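Local coordinates for protein transcriptional regulators (LACI-FAMILY TRANSCRIPTIONAL REGULATORY PROTEIN) (Corynebacterium glutamicum, PDB 3GYB) that probably acts as a LacI-family transcription regulator that binds DNA, with a periplasmic-binding-protein-like domain that can hold a magnesium ion, at residues R4-S16 with A56-D69. Numbering follows the deposited sequence.
Sequences RTQLIAVLIDDYS and ALSMRPDGIIIAQD
Two neighbouring parallel strands, 7-12 and 63-67, form this part of the central sheet in the N-terminal lobe of a periplasmic-binding-protein-like fold. The axes of 7-12 and 63-67 approach to 4.7 Å at 14°. Strand 37-41 flanks the first and strand 82-85 the second. Both backbone polar atoms of Ala9 are bonded across to 63-67: N donates to Gly63 O, and O accepts from Ile65 N at 2.8 Å. Leu11 repeats the pattern with Ile65 O and Ala67 N.

Ahead of the strands, the Asp62 carboxylate gathers the N-terminal loop. OD1 takes Thr5 N on its syn side at 2.8 Å. OD2 is gripped from opposite faces of the carboxylate plane, by Gln6 N at 2.7 Å and by Arg4 NE in a salt bridge. The Arg4 chain bends at chi3 (-39°), which turns NE back to the acid. These donors probably stabilise the charged form of Asp62. Thr5 OG1 also donates to Arg60 O at 2.7 Å.

The sheet face with Ala9, Leu11 and Ile64 packs against helix 52-57. Ala56 CB rests 3.7 Å from Ala9 CB and also meets Leu11 CD1. The same Leu11 methyl touches Ile64 CG2, while Leu11 CB lies against the amide carbon CD of Gln68. On the other face, Ile8 CG2 meets Ile65 CG1, and Ile8 CD1 lies over the Gly63 backbone.

At the C-terminal ends of the strands, Asp13 OD2 accepts from Asp69 N at 3.2 Å on its syn side. Its other oxygen, OD1, is joined to Asp69 O by a water that donates to both, 2.7 Å from each.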
loop_
_atom_site.group_PDB
_atom_site.type_symbol
_atom_site.label_atom_id
_atom_site.label_comp_id
_atom_site.label_asym_id
_atom_site.label_seq_id
_atom_site.Cartn_x
_atom_site.Cartn_y
_atom_site.Cartn_z
ATOM N N ARG A 4 -8.779 12.553 29.528
ATOM C CA ARG A 4 -8.568 11.701 28.321
ATOM C C ARG A 4 -7.952 12.520 27.190
ATOM O O ARG A 4 -8.001 13.751 27.199
ATOM C CB ARG A 4 -9.899 11.100 27.872
ATOM C CG ARG A 4 -10.872 12.102 27.274
ATOM C CD ARG A 4 -12.205 11.435 26.973
ATOM N NE ARG A 4 -12.012 10.090 26.440
ATOM C CZ ARG A 4 -12.998 9.283 26.062
ATOM N NH1 ARG A 4 -14.260 9.682 26.150
ATOM N NH2 ARG A 4 -12.718 8.068 25.610
ATOM N N THR A 5 -7.378 11.828 26.212
ATOM C CA THR A 5 -6.738 12.486 25.081
ATOM C C THR A 5 -7.548 12.392 23.789
ATOM O O THR A 5 -7.248 13.084 22.817
ATOM C CB THR A 5 -5.347 11.882 24.826
ATOM O OG1 THR A 5 -5.484 10.488 24.521
ATOM C CG2 THR A 5 -4.468 12.035 26.063
ATOM N N GLN A 6 -8.568 11.537 23.785
ATOM C CA GLN A 6 -9.413 11.337 22.609
ATOM C C GLN A 6 -8.595 10.722 21.486
ATOM O O GLN A 6 -8.975 10.765 20.315
ATOM C CB GLN A 6 -10.004 12.664 22.139
ATOM C CG GLN A 6 -11.020 13.253 23.096
ATOM C CD GLN A 6 -11.666 14.508 22.549
ATOM O OE1 GLN A 6 -11.008 15.534 22.375
ATOM N NE2 GLN A 6 -12.962 14.431 22.267
ATOM N N LEU A 7 -7.463 10.146 21.863
ATOM C CA LEU A 7 -6.568 9.520 20.914
ATOM C C LEU A 7 -6.705 8.006 20.927
ATOM O O LEU A 7 -6.818 7.389 21.987
ATOM C CB LEU A 7 -5.130 9.906 21.247
ATOM C CG LEU A 7 -4.646 11.303 20.855
ATOM C CD1 LEU A 7 -3.290 11.581 21.509
ATOM C CD2 LEU A 7 -4.554 11.400 19.335
ATOM N N ILE A 8 -6.720 7.416 19.737
ATOM C CA ILE A 8 -6.807 5.971 19.597
ATOM C C ILE A 8 -5.598 5.553 18.776
ATOM O O ILE A 8 -5.403 6.043 17.664
ATOM C CB ILE A 8 -8.093 5.537 18.850
ATOM C CG1 ILE A 8 -9.332 5.951 19.645
ATOM C CG2 ILE A 8 -8.079 4.028 18.622
ATOM C CD1 ILE A 8 -9.443 5.292 21.009
ATOM N N ALA A 9 -4.778 4.672 19.336
ATOM C CA ALA A 9 -3.592 4.186 18.643
ATOM C C ALA A 9 -3.983 2.956 17.834
ATOM O O ALA A 9 -4.691 2.081 18.328
ATOM C CB ALA A 9 -2.504 3.826 19.653
ATOM N N VAL A 10 -3.531 2.896 16.587
ATOM C CA VAL A 10 -3.835 1.763 15.731
ATOM C C VAL A 10 -2.521 1.097 15.338
ATOM O O VAL A 10 -1.667 1.720 14.704
ATOM C CB VAL A 10 -4.592 2.217 14.464
ATOM C CG1 VAL A 10 -4.957 1.006 13.616
ATOM C CG2 VAL A 10 -5.849 2.984 14.861
ATOM N N LEU A 11 -2.357 -0.166 15.719
ATOM C CA LEU A 11 -1.131 -0.892 15.411
ATOM C C LEU A 11 -1.252 -1.825 14.214
ATOM O O LEU A 11 -2.117 -2.700 14.182
ATOM C CB LEU A 11 -0.674 -1.701 16.633
ATOM C CG LEU A 11 0.024 -0.944 17.765
ATOM C CD1 LEU A 11 -0.903 0.099 18.377
ATOM C CD2 LEU A 11 0.464 -1.944 18.817
ATOM N N ILE A 12 -0.386 -1.629 13.222
ATOM C CA ILE A 12 -0.378 -2.491 12.045
ATOM C C ILE A 12 1.048 -2.987 11.875
ATOM O O ILE A 12 1.968 -2.456 12.496
ATOM C CB ILE A 12 -0.807 -1.747 10.767
ATOM C CG1 ILE A 12 0.162 -0.599 10.486
ATOM C CG2 ILE A 12 -2.239 -1.243 10.919
ATOM C CD1 ILE A 12 0.004 -0.001 9.098
ATOM N N ASP A 13 1.244 -3.999 11.041
ATOM C CA ASP A 13 2.583 -4.535 10.857
ATOM C C ASP A 13 3.463 -3.847 9.833
ATOM O O ASP A 13 4.592 -3.471 10.137
ATOM C CB ASP A 13 2.529 -6.017 10.476
ATOM C CG ASP A 13 2.189 -6.907 11.641
ATOM O OD1 ASP A 13 2.827 -6.755 12.701
ATOM O OD2 ASP A 13 1.291 -7.758 11.492
ATOM N N ASP A 14 2.936 -3.671 8.629
ATOM C CA ASP A 14 3.738 -3.135 7.536
ATOM C C ASP A 14 2.931 -2.270 6.565
ATOM O O ASP A 14 1.916 -2.704 6.039
ATOM C CB ASP A 14 4.333 -4.358 6.827
ATOM C CG ASP A 14 5.265 -4.013 5.696
ATOM O OD1 ASP A 14 5.417 -2.825 5.360
ATOM O OD2 ASP A 14 5.844 -4.970 5.138
ATOM N N TYR A 15 3.391 -1.044 6.329
ATOM C CA TYR A 15 2.702 -0.141 5.410
ATOM C C TYR A 15 2.686 -0.691 3.983
ATOM O O TYR A 15 1.855 -0.283 3.168
ATOM C CB TYR A 15 3.370 1.240 5.425
ATOM C CG TYR A 15 2.968 2.093 6.608
ATOM C CD1 TYR A 15 1.669 2.589 6.715
ATOM C CD2 TYR A 15 3.872 2.383 7.628
ATOM C CE1 TYR A 15 1.276 3.352 7.811
ATOM C CE2 TYR A 15 3.487 3.148 8.736
ATOM C CZ TYR A 15 2.186 3.625 8.815
ATOM O OH TYR A 15 1.785 4.371 9.897
ATOM N N SER A 16 3.600 -1.615 3.692
ATOM C CA SER A 16 3.707 -2.219 2.362
ATOM C C SER A 16 2.586 -3.208 2.040
ATOM O O SER A 16 2.401 -3.586 0.880
ATOM C CB SER A 16 5.063 -2.918 2.208
ATOM O OG SER A 16 6.130 -1.986 2.267
ATOM N N ALA A 56 2.758 2.905 21.458
ATOM C CA ALA A 56 1.377 3.369 21.497
ATOM C C ALA A 56 1.084 4.068 22.820
ATOM O O ALA A 56 0.467 5.133 22.853
ATOM C CB ALA A 56 0.426 2.197 21.309
ATOM N N LEU A 57 1.535 3.464 23.911
ATOM C CA LEU A 57 1.309 4.022 25.238
ATOM C C LEU A 57 1.911 5.414 25.420
ATOM O O LEU A 57 1.394 6.215 26.198
ATOM C CB LEU A 57 1.886 3.081 26.301
ATOM C CG LEU A 57 1.227 1.704 26.396
ATOM C CD1 LEU A 57 2.016 0.807 27.340
ATOM C CD2 LEU A 57 -0.210 1.866 26.878
ATOM N N SER A 58 2.989 5.706 24.695
ATOM C CA SER A 58 3.656 6.996 24.817
ATOM C C SER A 58 2.771 8.181 24.459
ATOM O O SER A 58 3.027 9.301 24.905
ATOM C CB SER A 58 4.934 7.038 23.967
ATOM O OG SER A 58 4.654 7.007 22.577
HETATM N N MSE A 59 1.726 7.949 23.666
HETATM C CA MSE A 59 0.834 9.034 23.279
HETATM C C MSE A 59 -0.337 9.129 24.259
HETATM O O MSE A 59 -1.195 10.001 24.134
HETATM C CB MSE A 59 0.311 8.826 21.840
HETATM C CG MSE A 59 -0.786 7.784 21.688
HETATM SE SE MSE A 59 -1.547 7.668 19.879
HETATM C CE MSE A 59 -2.738 9.064 19.904
ATOM N N ARG A 60 -0.339 8.243 25.251
ATOM C CA ARG A 60 -1.392 8.196 26.259
ATOM C C ARG A 60 -2.752 8.109 25.561
ATOM O O ARG A 60 -3.605 8.984 25.713
ATOM C CB ARG A 60 -1.340 9.434 27.167
ATOM C CG ARG A 60 -0.007 9.613 27.898
ATOM C CD ARG A 60 -0.016 10.849 28.796
ATOM N NE ARG A 60 1.287 11.109 29.416
ATOM C CZ ARG A 60 1.802 10.408 30.423
ATOM N NH1 ARG A 60 1.131 9.389 30.945
ATOM N NH2 ARG A 60 2.998 10.723 30.907
ATOM N N PRO A 61 -2.965 7.042 24.775
ATOM C CA PRO A 61 -4.231 6.863 24.064
ATOM C C PRO A 61 -5.355 6.412 24.993
ATOM O O PRO A 61 -5.105 5.747 25.998
ATOM C CB PRO A 61 -3.882 5.801 23.027
ATOM C CG PRO A 61 -2.932 4.922 23.793
ATOM C CD PRO A 61 -2.039 5.929 24.490
ATOM N N ASP A 62 -6.587 6.784 24.654
ATOM C CA ASP A 62 -7.747 6.387 25.446
ATOM C C ASP A 62 -8.033 4.914 25.168
ATOM O O ASP A 62 -8.526 4.189 26.033
ATOM C CB ASP A 62 -8.985 7.209 25.069
ATOM C CG ASP A 62 -8.866 8.675 25.452
ATOM O OD1 ASP A 62 -7.928 9.039 26.190
ATOM O OD2 ASP A 62 -9.731 9.463 25.018
ATOM N N GLY A 63 -7.723 4.487 23.945
ATOM C CA GLY A 63 -7.941 3.109 23.545
ATOM C C GLY A 63 -6.934 2.698 22.488
ATOM O O GLY A 63 -6.258 3.549 21.904
ATOM N N ILE A 64 -6.833 1.398 22.239
ATOM C CA ILE A 64 -5.884 0.888 21.255
ATOM C C ILE A 64 -6.493 -0.206 20.387
ATOM O O ILE A 64 -7.146 -1.115 20.888
ATOM C CB ILE A 64 -4.634 0.290 21.961
ATOM C CG1 ILE A 64 -3.965 1.354 22.830
ATOM C CG2 ILE A 64 -3.649 -0.261 20.931
ATOM C CD1 ILE A 64 -2.900 0.790 23.765
ATOM N N ILE A 65 -6.298 -0.101 19.077
ATOM C CA ILE A 65 -6.772 -1.135 18.172
ATOM C C ILE A 65 -5.498 -1.869 17.769
ATOM O O ILE A 65 -4.570 -1.257 17.236
ATOM C CB ILE A 65 -7.436 -0.550 16.896
ATOM C CG1 ILE A 65 -8.749 0.152 17.251
ATOM C CG2 ILE A 65 -7.683 -1.672 15.889
ATOM C CD1 ILE A 65 -9.846 -0.784 17.774
ATOM N N ILE A 66 -5.433 -3.164 18.053
ATOM C CA ILE A 66 -4.257 -3.948 17.702
ATOM C C ILE A 66 -4.548 -4.769 16.455
ATOM O O ILE A 66 -5.265 -5.769 16.505
ATOM C CB ILE A 66 -3.851 -4.892 18.849
ATOM C CG1 ILE A 66 -3.578 -4.075 20.112
ATOM C CG2 ILE A 66 -2.612 -5.684 18.461
ATOM C CD1 ILE A 66 -3.278 -4.923 21.330
ATOM N N ALA A 67 -3.994 -4.330 15.329
ATOM C CA ALA A 67 -4.192 -5.027 14.065
ATOM C C ALA A 67 -2.859 -5.598 13.600
ATOM O O ALA A 67 -2.565 -5.635 12.404
ATOM C CB ALA A 67 -4.759 -4.071 13.027
ATOM N N GLN A 68 -2.057 -6.024 14.572
ATOM C CA GLN A 68 -0.743 -6.617 14.336
ATOM C C GLN A 68 -0.787 -8.078 14.762
ATOM O O GLN A 68 -1.642 -8.479 15.557
ATOM C CB GLN A 68 0.333 -5.913 15.171
ATOM C CG GLN A 68 0.837 -4.585 14.628
ATOM C CD GLN A 68 1.846 -3.929 15.558
ATOM O OE1 GLN A 68 2.443 -2.897 15.231
ATOM N NE2 GLN A 68 2.036 -4.522 16.733
ATOM N N ASP A 69 0.146 -8.864 14.238
ATOM C CA ASP A 69 0.241 -10.275 14.579
ATOM C C ASP A 69 1.166 -10.390 15.787
ATOM O O ASP A 69 2.386 -10.287 15.653
ATOM C CB ASP A 69 0.823 -11.064 13.405
ATOM C CG ASP A 69 0.834 -12.559 13.656
ATOM O OD1 ASP A 69 -0.258 -13.144 13.808
ATOM O OD2 ASP A 69 1.934 -13.149 13.704
HETATM O O HOH W 1 -0.948 -5.714 10.267
HETATM O O HOH W 2 3.919 -8.939 13.883
#